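Local coordinates for protein exocyst complex component EXO70 (Saccharomyces cerevisiae, PDB 2B1E) that serves as a subunit of the exocyst, the complex that tethers secretory vesicles to sites of exocytosis, and plays a role in assembling that complex, at residues A[118-123]-A[199-204]; A[153-158]-A[188-193]; A[292-297]-A[376-381]; A[423-428]-A[443-448]. One frame throughout, in Å; residues are numbered along the deposited sequence.

Contact 1: residues A[118-123]-A[199-204]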
# COMPACT_ATOMS: atom_id res chain seq x y z
N GLN A 118 -8.47 -42.96 11.26
CA GLN A 118 -7.78 -44.17 11.68
C GLN A 118 -6.26 -44.02 11.54
O GLN A 118 -5.51 -44.55 12.36
CB GLN A 118 -8.29 -45.38 10.88
CG GLN A 118 -9.79 -45.61 11.02
CD GLN A 118 -10.61 -44.92 9.92
OE1 GLN A 118 -10.21 -43.89 9.37
NE2 GLN A 118 -11.78 -45.48 9.62
N GLN A 119 -5.81 -43.31 10.50
CA GLN A 119 -4.37 -43.12 10.32
C GLN A 119 -3.86 -42.21 11.44
O GLN A 119 -2.79 -42.45 12.00
CB GLN A 119 -4.07 -42.48 8.95
CG GLN A 119 -4.36 -43.38 7.74
CD GLN A 119 -4.09 -42.69 6.42
OE1 GLN A 119 -4.48 -41.53 6.23
NE2 GLN A 119 -3.42 -43.38 5.50
N LEU A 120 -4.62 -41.17 11.78
CA LEU A 120 -4.23 -40.27 12.86
C LEU A 120 -4.10 -41.09 14.14
O LEU A 120 -3.17 -40.90 14.93
CB LEU A 120 -5.28 -39.16 13.03
CG LEU A 120 -5.37 -38.16 11.86
CD1 LEU A 120 -6.59 -37.27 12.03
CD2 LEU A 120 -4.10 -37.32 11.80
N GLY A 121 -5.03 -42.03 14.32
CA GLY A 121 -4.99 -42.89 15.49
C GLY A 121 -3.68 -43.67 15.56
O GLY A 121 -3.03 -43.70 16.60
N ALA A 122 -3.31 -44.29 14.44
CA ALA A 122 -2.08 -45.08 14.36
C ALA A 122 -0.84 -44.21 14.57
O ALA A 122 0.10 -44.62 15.25
CB ALA A 122 -1.99 -45.78 12.99
N LEU A 123 -0.82 -43.03 13.96
CA LEU A 123 0.30 -42.13 14.11
C LEU A 123 0.48 -41.78 15.58
O LEU A 123 1.59 -41.86 16.12
CB LEU A 123 0.08 -40.87 13.27
CG LEU A 123 0.19 -41.06 11.75
CD1 LEU A 123 -0.39 -39.86 11.02
CD2 LEU A 123 1.65 -41.31 11.36
N ASP A 199 -2.37 -30.67 16.65
CA ASP A 199 -3.43 -30.71 17.65
C ASP A 199 -4.11 -32.08 17.63
O ASP A 199 -4.52 -32.58 18.67
CB ASP A 199 -4.48 -29.62 17.38
CG ASP A 199 -4.01 -28.24 17.81
OD1 ASP A 199 -2.94 -28.15 18.45
OD2 ASP A 199 -4.71 -27.26 17.51
N ASP A 200 -4.23 -32.67 16.44
CA ASP A 200 -4.87 -33.98 16.33
C ASP A 200 -3.98 -35.11 16.84
O ASP A 200 -4.46 -36.08 17.42
CB ASP A 200 -5.24 -34.30 14.86
CG ASP A 200 -6.57 -33.69 14.43
OD1 ASP A 200 -7.35 -33.22 15.29
OD2 ASP A 200 -6.84 -33.70 13.21
N LEU A 201 -2.68 -34.97 16.64
CA LEU A 201 -1.73 -36.01 17.01
C LEU A 201 -1.33 -36.15 18.48
O LEU A 201 -0.99 -37.25 18.92
CB LEU A 201 -0.46 -35.87 16.17
CG LEU A 201 -0.59 -36.15 14.66
CD1 LEU A 201 0.75 -35.94 13.98
CD2 LEU A 201 -1.07 -37.59 14.44
N TYR A 202 -1.36 -35.05 19.22
CA TYR A 202 -0.95 -35.10 20.63
C TYR A 202 -2.09 -34.79 21.58
O TYR A 202 -3.19 -34.43 21.15
CB TYR A 202 0.16 -34.07 20.87
CG TYR A 202 1.45 -34.40 20.17
CD1 TYR A 202 2.38 -35.25 20.75
CD2 TYR A 202 1.75 -33.85 18.92
CE1 TYR A 202 3.57 -35.55 20.10
CE2 TYR A 202 2.93 -34.14 18.28
CZ TYR A 202 3.84 -35.00 18.87
OH TYR A 202 5.02 -35.30 18.23
N SER A 203 -1.82 -34.93 22.87
CA SER A 203 -2.81 -34.61 23.89
C SER A 203 -2.93 -33.10 23.86
O SER A 203 -2.03 -32.40 23.38
CB SER A 203 -2.35 -35.10 25.26
OG SER A 203 -2.31 -36.52 25.30
N GLN A 204 -4.05 -32.58 24.36
CA GLN A 204 -4.32 -31.15 24.35
C GLN A 204 -3.24 -30.20 24.89
O GLN A 204 -3.00 -29.14 24.31
CB GLN A 204 -5.65 -30.89 25.08
CG GLN A 204 -6.07 -29.43 25.17
CD GLN A 204 -7.53 -29.26 25.59
OE1 GLN A 204 -8.00 -28.15 25.82
NE2 GLN A 204 -8.25 -30.38 25.69

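Contact 2: residues A[153-158]-A[188-193]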
# COMPACT_ATOMS: atom_id res chain seq x y z
N LYS A 153 7.68 -29.94 -1.17
CA LYS A 153 7.47 -30.44 -2.53
C LYS A 153 6.20 -29.85 -3.12
O LYS A 153 6.10 -29.63 -4.32
CB LYS A 153 7.38 -31.97 -2.52
CG LYS A 153 8.72 -32.68 -2.31
CD LYS A 153 8.51 -34.17 -2.09
CE LYS A 153 9.83 -34.92 -1.99
NZ LYS A 153 10.54 -34.96 -3.30
N CYS A 154 5.21 -29.61 -2.27
CA CYS A 154 3.95 -29.03 -2.73
C CYS A 154 4.18 -27.57 -3.09
O CYS A 154 3.77 -27.11 -4.16
CB CYS A 154 2.89 -29.10 -1.63
SG CYS A 154 2.38 -30.77 -1.22
N MET A 155 4.85 -26.84 -2.21
CA MET A 155 5.13 -25.44 -2.44
C MET A 155 6.07 -25.27 -3.64
O MET A 155 6.16 -24.18 -4.21
CB MET A 155 5.75 -24.81 -1.19
CG MET A 155 4.84 -24.81 0.03
SD MET A 155 3.31 -23.88 -0.18
CE MET A 155 3.97 -22.24 -0.40
N ALA A 156 6.76 -26.34 -4.00
CA ALA A 156 7.68 -26.31 -5.13
C ALA A 156 6.94 -26.01 -6.43
O ALA A 156 7.50 -25.44 -7.36
CB ALA A 156 8.42 -27.64 -5.24
N PHE A 157 5.67 -26.41 -6.48
CA PHE A 157 4.83 -26.19 -7.66
C PHE A 157 4.49 -24.71 -7.87
O PHE A 157 4.20 -24.29 -8.99
CB PHE A 157 3.54 -26.99 -7.53
CG PHE A 157 3.70 -28.46 -7.78
CD1 PHE A 157 3.86 -28.95 -9.08
CD2 PHE A 157 3.71 -29.37 -6.72
CE1 PHE A 157 4.03 -30.31 -9.31
CE2 PHE A 157 3.88 -30.73 -6.95
CZ PHE A 157 4.03 -31.20 -8.24
N LEU A 158 4.54 -23.93 -6.79
CA LEU A 158 4.22 -22.51 -6.86
C LEU A 158 5.46 -21.62 -6.88
O LEU A 158 5.41 -20.48 -7.34
CB LEU A 158 3.35 -22.13 -5.66
CG LEU A 158 2.09 -22.97 -5.44
CD1 LEU A 158 1.37 -22.47 -4.21
CD2 LEU A 158 1.18 -22.89 -6.66
N LEU A 188 -0.74 -20.39 3.66
CA LEU A 188 -1.68 -20.18 4.75
C LEU A 188 -2.47 -21.45 5.04
O LEU A 188 -2.77 -21.76 6.19
CB LEU A 188 -2.62 -19.02 4.40
CG LEU A 188 -1.89 -17.68 4.26
CD1 LEU A 188 -2.84 -16.61 3.71
CD2 LEU A 188 -1.34 -17.27 5.61
N GLY A 189 -2.80 -22.20 3.99
CA GLY A 189 -3.52 -23.45 4.15
C GLY A 189 -2.64 -24.49 4.83
O GLY A 189 -3.11 -25.24 5.68
N PHE A 190 -1.37 -24.54 4.46
CA PHE A 190 -0.45 -25.49 5.07
C PHE A 190 -0.18 -25.15 6.54
O PHE A 190 -0.07 -26.04 7.38
CB PHE A 190 0.86 -25.56 4.30
CG PHE A 190 0.79 -26.42 3.07
CD1 PHE A 190 0.46 -27.77 3.17
CD2 PHE A 190 1.04 -25.89 1.80
CE1 PHE A 190 0.37 -28.58 2.03
CE2 PHE A 190 0.95 -26.69 0.66
CZ PHE A 190 0.62 -28.04 0.77
N ILE A 191 -0.08 -23.86 6.85
CA ILE A 191 0.17 -23.44 8.22
C ILE A 191 -1.03 -23.85 9.08
O ILE A 191 -0.87 -24.41 10.17
CB ILE A 191 0.37 -21.90 8.32
CG1 ILE A 191 1.77 -21.53 7.82
CG2 ILE A 191 0.15 -21.43 9.77
CD1 ILE A 191 1.98 -20.03 7.62
N ALA A 192 -2.22 -23.58 8.56
CA ALA A 192 -3.46 -23.90 9.24
C ALA A 192 -3.67 -25.41 9.43
O ALA A 192 -4.13 -25.85 10.49
CB ALA A 192 -4.62 -23.31 8.46
N ASN A 193 -3.32 -26.18 8.40
CA ASN A 193 -3.47 -27.64 8.44
C ASN A 193 -2.41 -28.34 9.30
O ASN A 193 -2.69 -29.41 9.85
CB ASN A 193 -3.46 -28.21 7.02
CG ASN A 193 -4.67 -27.76 6.20
OD1 ASN A 193 -4.69 -27.90 4.97
ND2 ASN A 193 -5.68 -27.22 6.87

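Contact 3: residues A[292-297]-A[376-381]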
# COMPACT_ATOMS: atom_id res chain seq x y z
N ARG A 292 8.93 13.37 -7.46
CA ARG A 292 8.77 13.14 -8.89
C ARG A 292 8.06 14.35 -9.52
O ARG A 292 8.44 14.80 -10.60
CB ARG A 292 7.93 11.88 -9.10
CG ARG A 292 7.77 11.48 -10.54
CD ARG A 292 6.43 10.82 -10.74
NE ARG A 292 6.35 10.16 -12.04
CZ ARG A 292 7.05 9.08 -12.35
NH1 ARG A 292 7.87 8.54 -11.46
NH2 ARG A 292 6.93 8.54 -13.55
N ILE A 293 7.04 14.87 -8.84
CA ILE A 293 6.30 16.03 -9.34
C ILE A 293 7.19 17.27 -9.40
O ILE A 293 7.19 18.00 -10.40
CB ILE A 293 5.07 16.33 -8.46
CG1 ILE A 293 4.13 15.12 -8.46
CG2 ILE A 293 4.33 17.54 -9.00
CD1 ILE A 293 3.00 15.23 -7.45
N ILE A 294 7.95 17.51 -8.33
CA ILE A 294 8.85 18.65 -8.27
C ILE A 294 9.89 18.59 -9.39
O ILE A 294 10.27 19.61 -9.95
CB ILE A 294 9.58 18.71 -6.90
CG1 ILE A 294 8.55 18.92 -5.79
CG2 ILE A 294 10.60 19.85 -6.89
CD1 ILE A 294 9.14 18.87 -4.40
N LYS A 295 10.35 17.38 -9.73
CA LYS A 295 11.34 17.21 -10.79
C LYS A 295 10.71 17.38 -12.17
O LYS A 295 11.26 18.08 -13.02
CB LYS A 295 11.99 15.83 -10.70
CG LYS A 295 12.77 15.58 -9.42
CD LYS A 295 13.44 14.22 -9.44
CE LYS A 295 14.21 13.96 -8.16
NZ LYS A 295 14.85 12.61 -8.19
N LYS A 296 9.58 16.73 -12.39
CA LYS A 296 8.90 16.83 -13.67
C LYS A 296 8.45 18.27 -13.95
O LYS A 296 8.66 18.79 -15.04
CB LYS A 296 7.69 15.89 -13.70
CG LYS A 296 8.03 14.41 -13.78
CD LYS A 296 8.46 14.03 -15.19
CE LYS A 296 8.79 12.54 -15.30
NZ LYS A 296 9.93 12.18 -14.43
N ALA A 297 7.85 18.92 -12.96
CA ALA A 297 7.38 20.29 -13.14
C ALA A 297 8.51 21.27 -13.45
O ALA A 297 8.28 22.31 -14.06
CB ALA A 297 6.62 20.76 -11.90
N ILE A 376 -1.30 17.70 -5.56
CA ILE A 376 -1.85 18.67 -6.49
C ILE A 376 -1.33 20.07 -6.16
O ILE A 376 -1.07 20.86 -7.07
CB ILE A 376 -3.39 18.64 -6.47
CG1 ILE A 376 -3.86 17.26 -6.95
CG2 ILE A 376 -3.97 19.71 -7.39
CD1 ILE A 376 -5.34 16.99 -6.72
N ASP A 377 -1.15 20.37 -4.88
CA ASP A 377 -0.61 21.66 -4.48
C ASP A 377 0.82 21.79 -5.01
O ASP A 377 1.23 22.84 -5.52
CB ASP A 377 -0.55 21.80 -2.95
CG ASP A 377 -1.86 22.26 -2.34
OD1 ASP A 377 -2.79 22.64 -3.09
OD2 ASP A 377 -1.94 22.26 -1.09
N THR A 378 1.59 20.71 -4.86
CA THR A 378 2.98 20.70 -5.30
C THR A 378 3.08 20.90 -6.80
O THR A 378 3.97 21.61 -7.28
CB THR A 378 3.67 19.38 -4.89
OG1 THR A 378 3.54 19.21 -3.47
CG2 THR A 378 5.15 19.40 -5.26
N LEU A 379 2.18 20.27 -7.55
CA LEU A 379 2.18 20.41 -9.00
C LEU A 379 1.91 21.87 -9.41
O LEU A 379 2.63 22.45 -10.22
CB LEU A 379 1.10 19.51 -9.61
CG LEU A 379 0.86 19.70 -11.11
CD1 LEU A 379 2.11 19.30 -11.92
CD2 LEU A 379 -0.33 18.87 -11.53
N ALA A 380 0.85 22.44 -8.85
CA ALA A 380 0.48 23.81 -9.17
C ALA A 380 1.57 24.83 -8.84
O ALA A 380 1.96 25.62 -9.70
CB ALA A 380 -0.83 24.19 -8.46
N VAL A 381 2.07 24.81 -7.61
CA VAL A 381 3.10 25.76 -7.20
C VAL A 381 4.41 25.60 -7.97
O VAL A 381 5.03 26.58 -8.35
CB VAL A 381 3.39 25.66 -5.67
CG1 VAL A 381 4.06 24.35 -5.34
CG2 VAL A 381 4.25 26.83 -5.22

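Contact 4: residues A[423-428]-A[443-448]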
# COMPACT_ATOMS: atom_id res chain seq x y z
N LEU A 423 -7.30 19.81 -16.24
CA LEU A 423 -7.10 18.39 -16.48
C LEU A 423 -7.07 17.69 -15.12
O LEU A 423 -7.61 16.60 -14.97
CB LEU A 423 -5.80 18.12 -17.24
CG LEU A 423 -5.47 16.62 -17.37
CD1 LEU A 423 -6.59 15.92 -18.11
CD2 LEU A 423 -4.15 16.43 -18.09
N VAL A 424 -6.44 18.33 -14.14
CA VAL A 424 -6.37 17.74 -12.80
C VAL A 424 -7.76 17.40 -12.26
O VAL A 424 -7.98 16.31 -11.73
CB VAL A 424 -5.69 18.70 -11.79
CG1 VAL A 424 -5.90 18.20 -10.36
CG2 VAL A 424 -4.21 18.80 -12.10
N GLU A 425 -8.69 18.34 -12.39
CA GLU A 425 -10.05 18.13 -11.91
C GLU A 425 -10.82 17.08 -12.72
O GLU A 425 -11.66 16.36 -12.18
CB GLU A 425 -10.80 19.46 -11.90
CG GLU A 425 -12.25 19.34 -11.49
CD GLU A 425 -12.76 20.61 -10.85
OE1 GLU A 425 -12.53 21.70 -11.41
OE2 GLU A 425 -13.41 20.51 -9.78
N GLN A 426 -10.52 17.00 -14.01
CA GLN A 426 -11.18 16.04 -14.89
C GLN A 426 -10.78 14.61 -14.52
O GLN A 426 -11.62 13.71 -14.47
CB GLN A 426 -10.81 16.32 -16.35
CG GLN A 426 -11.24 17.69 -16.83
CD GLN A 426 -10.87 17.95 -18.27
OE1 GLN A 426 -9.76 17.64 -18.70
NE2 GLN A 426 -11.79 18.55 -19.02
N ILE A 427 -9.49 14.42 -14.25
CA ILE A 427 -8.98 13.10 -13.89
C ILE A 427 -9.41 12.68 -12.49
O ILE A 427 -9.47 11.48 -12.18
CB ILE A 427 -7.45 13.05 -14.04
CG1 ILE A 427 -7.10 13.05 -15.53
CG2 ILE A 427 -6.87 11.82 -13.34
CD1 ILE A 427 -5.63 13.09 -15.82
N VAL A 428 -9.70 13.66 -11.63
CA VAL A 428 -10.16 13.36 -10.28
C VAL A 428 -11.61 12.91 -10.37
O VAL A 428 -12.01 11.91 -9.77
CB VAL A 428 -10.07 14.61 -9.37
CG1 VAL A 428 -10.92 14.39 -8.12
CG2 VAL A 428 -8.62 14.87 -8.97
N SER A 443 -12.45 20.89 -1.25
CA SER A 443 -12.42 22.27 -0.81
C SER A 443 -11.02 22.86 -0.98
O SER A 443 -10.87 24.05 -1.27
CB SER A 443 -12.86 22.38 0.66
OG SER A 443 -11.89 21.80 1.52
N ARG A 444 -9.99 22.04 -0.82
CA ARG A 444 -8.62 22.52 -1.00
C ARG A 444 -8.39 22.81 -2.47
O ARG A 444 -7.76 23.80 -2.83
CB ARG A 444 -7.60 21.50 -0.51
CG ARG A 444 -7.47 21.43 1.01
CD ARG A 444 -6.41 20.43 1.45
NE ARG A 444 -5.08 20.80 0.97
CZ ARG A 444 -3.96 20.15 1.30
NH1 ARG A 444 -4.01 19.11 2.11
NH2 ARG A 444 -2.80 20.56 0.81
N LEU A 445 -8.91 21.92 -3.33
CA LEU A 445 -8.78 22.09 -4.77
C LEU A 445 -9.51 23.36 -5.21
O LEU A 445 -9.08 24.04 -6.14
CB LEU A 445 -9.34 20.88 -5.50
CG LEU A 445 -9.27 20.92 -7.03
CD1 LEU A 445 -7.82 21.08 -7.50
CD2 LEU A 445 -9.87 19.65 -7.58
N GLU A 446 -10.63 23.66 -4.56
CA GLU A 446 -11.37 24.87 -4.92
C GLU A 446 -10.53 26.07 -4.48
O GLU A 446 -10.46 27.07 -5.19
CB GLU A 446 -12.74 24.91 -4.25
CG GLU A 446 -13.75 23.95 -4.88
CD GLU A 446 -13.97 24.21 -6.36
OE1 GLU A 446 -14.42 25.33 -6.73
OE2 GLU A 446 -13.71 23.30 -7.17
N ARG A 447 -9.89 25.95 -3.32
CA ARG A 447 -9.06 27.04 -2.85
C ARG A 447 -7.90 27.25 -3.81
O ARG A 447 -7.50 28.39 -4.07
CB ARG A 447 -8.53 26.76 -1.43
CG ARG A 447 -9.54 27.06 -0.33
CD ARG A 447 -8.85 27.28 1.02
NE ARG A 447 -8.46 26.03 1.67
CZ ARG A 447 -9.32 25.16 2.20
NH1 ARG A 447 -10.62 25.40 2.15
NH2 ARG A 447 -8.87 24.06 2.79
N LEU A 448 -7.36 26.16 -4.35
CA LEU A 448 -6.25 26.25 -5.30
C LEU A 448 -6.69 27.02 -6.55
O LEU A 448 -5.99 27.93 -7.01
CB LEU A 448 -5.79 24.86 -5.75
CG LEU A 448 -4.35 24.43 -5.48
CD1 LEU A 448 -4.01 23.29 -6.43
CD2 LEU A 448 -3.38 25.58 -5.67

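Contact 1: residues A[118-123]-A[199-204]
Leu120, on helix 117-132, faces Leu201, the last helical residue of helix 180-201, and their CA atoms at 6.5 Å are the nearest pair of the two segments. Tyr202 then leaves helical geometry, so this helix-to-helix contact of the elongated, all-helical rod of EXO70 is made by a helix C terminus against the first turns of helix 117-132. One methyl group does most of the work: CD2 of Leu201 lies 3.7 Å from Leu123 CB and 4.0 Å from Leu120 CD2, and it also comes within 4.0 Å of Leu120 O. The side chains of Leu120 and Leu201 meet at about a right angle. Leu120 carries CG beside its own backbone N (chi1 -68°), and its two methyls divide the partners, CD2 going to Leu201 and CD1 to the carboxylate of Asp200. Nearby, Ser124 OG is within hydrogen-bonding distance of Leu120 O and Leu201 O, its one proton shared or given to one at a time, and links the two backbones. Phe90 and Leu94 of helix 66-94 pack on Leu123, while Leu143 of helix 136-155 packs on Leu201. Asp200 OD2 is hydrogen-bonded to Tyr114 OH and lies 3.8 Å from Leu120 CD1.

Contact 2: residues A[153-158]-A[188-193]
Phe190 holds its ring beside its own backbone N (chi1 -80°), a setting that sends the ring from helix 180-201 to Cys154 and Met155 near the end of helix 136-155. Met155 answers with a chain bent at both chi2 (-61°) and chi3 (-64°), which folds its sulfur against the ring, and the Met155 and Phe190 side chains run alongside in opposing senses. The ring spans two consecutive residues. Its far atom, Phe190 CZ, meets Cys154 CB at 3.5 Å, and the same ring atom lies 3.8 Å from Cys154 SG. Nearer the ring's root, Phe190 CD2 approaches Met155 SD to 3.6 Å, and CE2 between them is shared by both partners. Met155 therefore makes a Met-aromatic contact, with SD 4.7 Å from the centroid of the Phe190 ring, and Cys154 a cysteine sulfur-aromatic one, with SG 5.0 Å from that centroid. Both sulfurs approach obliquely. No hydrogen bond joins the segments, whose closest CA atoms, those of Met155 and Phe190, are 9.4 Å apart; the ring bridges this separation. Reducing Phe190 to an alanine here would probably take this ring from both sulfurs and open a gap between the two helices. Pro102 of helix 102-108 packs on both Cys154 and Phe190, and the ring of Phe112 meets that of Phe190. Earlier on helix 180-201, Tyr183 and Ala186 touch Met155, while helix 245-259 touches Leu188 and Ile191.

Contact 3: residues A[292-297]-A[376-381]
Ile293 and Leu379 bring their CA atoms to 6.0 Å where, in the all-helical C-terminal Exo70 region, helices 268-299 and 364-391, far apart in sequence, run nearly parallel, the axes of the two short segments lying 9.1 Å apart at an angle of 19°. Ile293 makes its contact through the branch methyl CG2 rather than through its longer arm. This methyl is placed against the backbone of the opposite helix, 3.6 Å from Leu379 CA, and touches the base of the same side chain at Leu379 CB, 3.8 Å away. Leu379 CG stands opposite its backbone N (chi1 172°), and beyond it CD1 reaches to within 4.1 Å of Ile293 CG2, so backbone and side chain together border the isoleucine methyl. One residue on, Ile294 CG1 meets the methyl Thr378 CG2 at 3.5 Å, tighter than usual carbon packing, as the two side chains cross at a slant. Thr378 thus has two distinct ends: its methyl serves the apolar interface, while OG1 is hydrogen-bonded to the carbonyl Asp374 O one turn back in its own helix. The hydroxyl is in this way satisfied without a partner on helix 268-299. Helix 311-323 packs alongside, its Thr316 touching both Ile293 and Leu379. Helices 410-429 and 440-473 cover other parts of segment 376-381, with Ile417 and Leu448 packing against Ala380.

Contact 4: residues A[423-428]-A[443-448]
Glu425 and Glu446 bring their carboxylates together across an antiparallel helix pair, part of the helical bundle formed by the C-terminal Exo70 family region. The axes of the short segments on helices 410-429 and 440-473 are 12.0 Å apart, at 163°. From CB, which starts toward the opposite helix, the Glu425 chain continues to CG, set opposite the backbone N (chi1 177°), and runs on extended through CD; the Leu445 methyl CD2 lies alongside the whole chain, 4.4 Å from Glu425 CB and 4.3 Å from Glu425 OE2. OE1 forms a salt bridge with Lys449. OE2 points on to the other acid. Glu446 sets out away from helix 410-429, but a bend at chi2 (-58°) brings its carboxylate back, and the two carboxylate planes are turned 39° from each other. Because Lys449 also forms a salt bridge with Glu446 OE2, one ammonium group serves both acids and probably offsets their mutual repulsion. Deeper in the interface, Leu445 CD1 packs loosely on Val424 CG1 at 4.5 Å, and Thr313 and Met317 of helix 311-323 touch that valine. The nearest approach between the acids is 3.8 Å, from Glu425 OE2 to Glu446 OE2.

How the contacts relate
From the N terminus, helix 117-132 opens the loop that contact 1 closes on the end of helix 180-201. Contact 2 is nested inside it, joining helix 136-155 to an earlier part of helix 180-201, so that one helix receives both; their centres are 21 Å apart. Contact 3 follows in series, bringing helix 364-391 back to helix 268-299, and contact 4 then closes a short loop between helices 410-429 and 440-473. These later two lie on the opposite side of the chain's centre and touch: Asp377 OD2 and Arg444 NH2 form a salt bridge of 2.7 Å, and Ile376 packs on Val424 and Leu448. No loops cross.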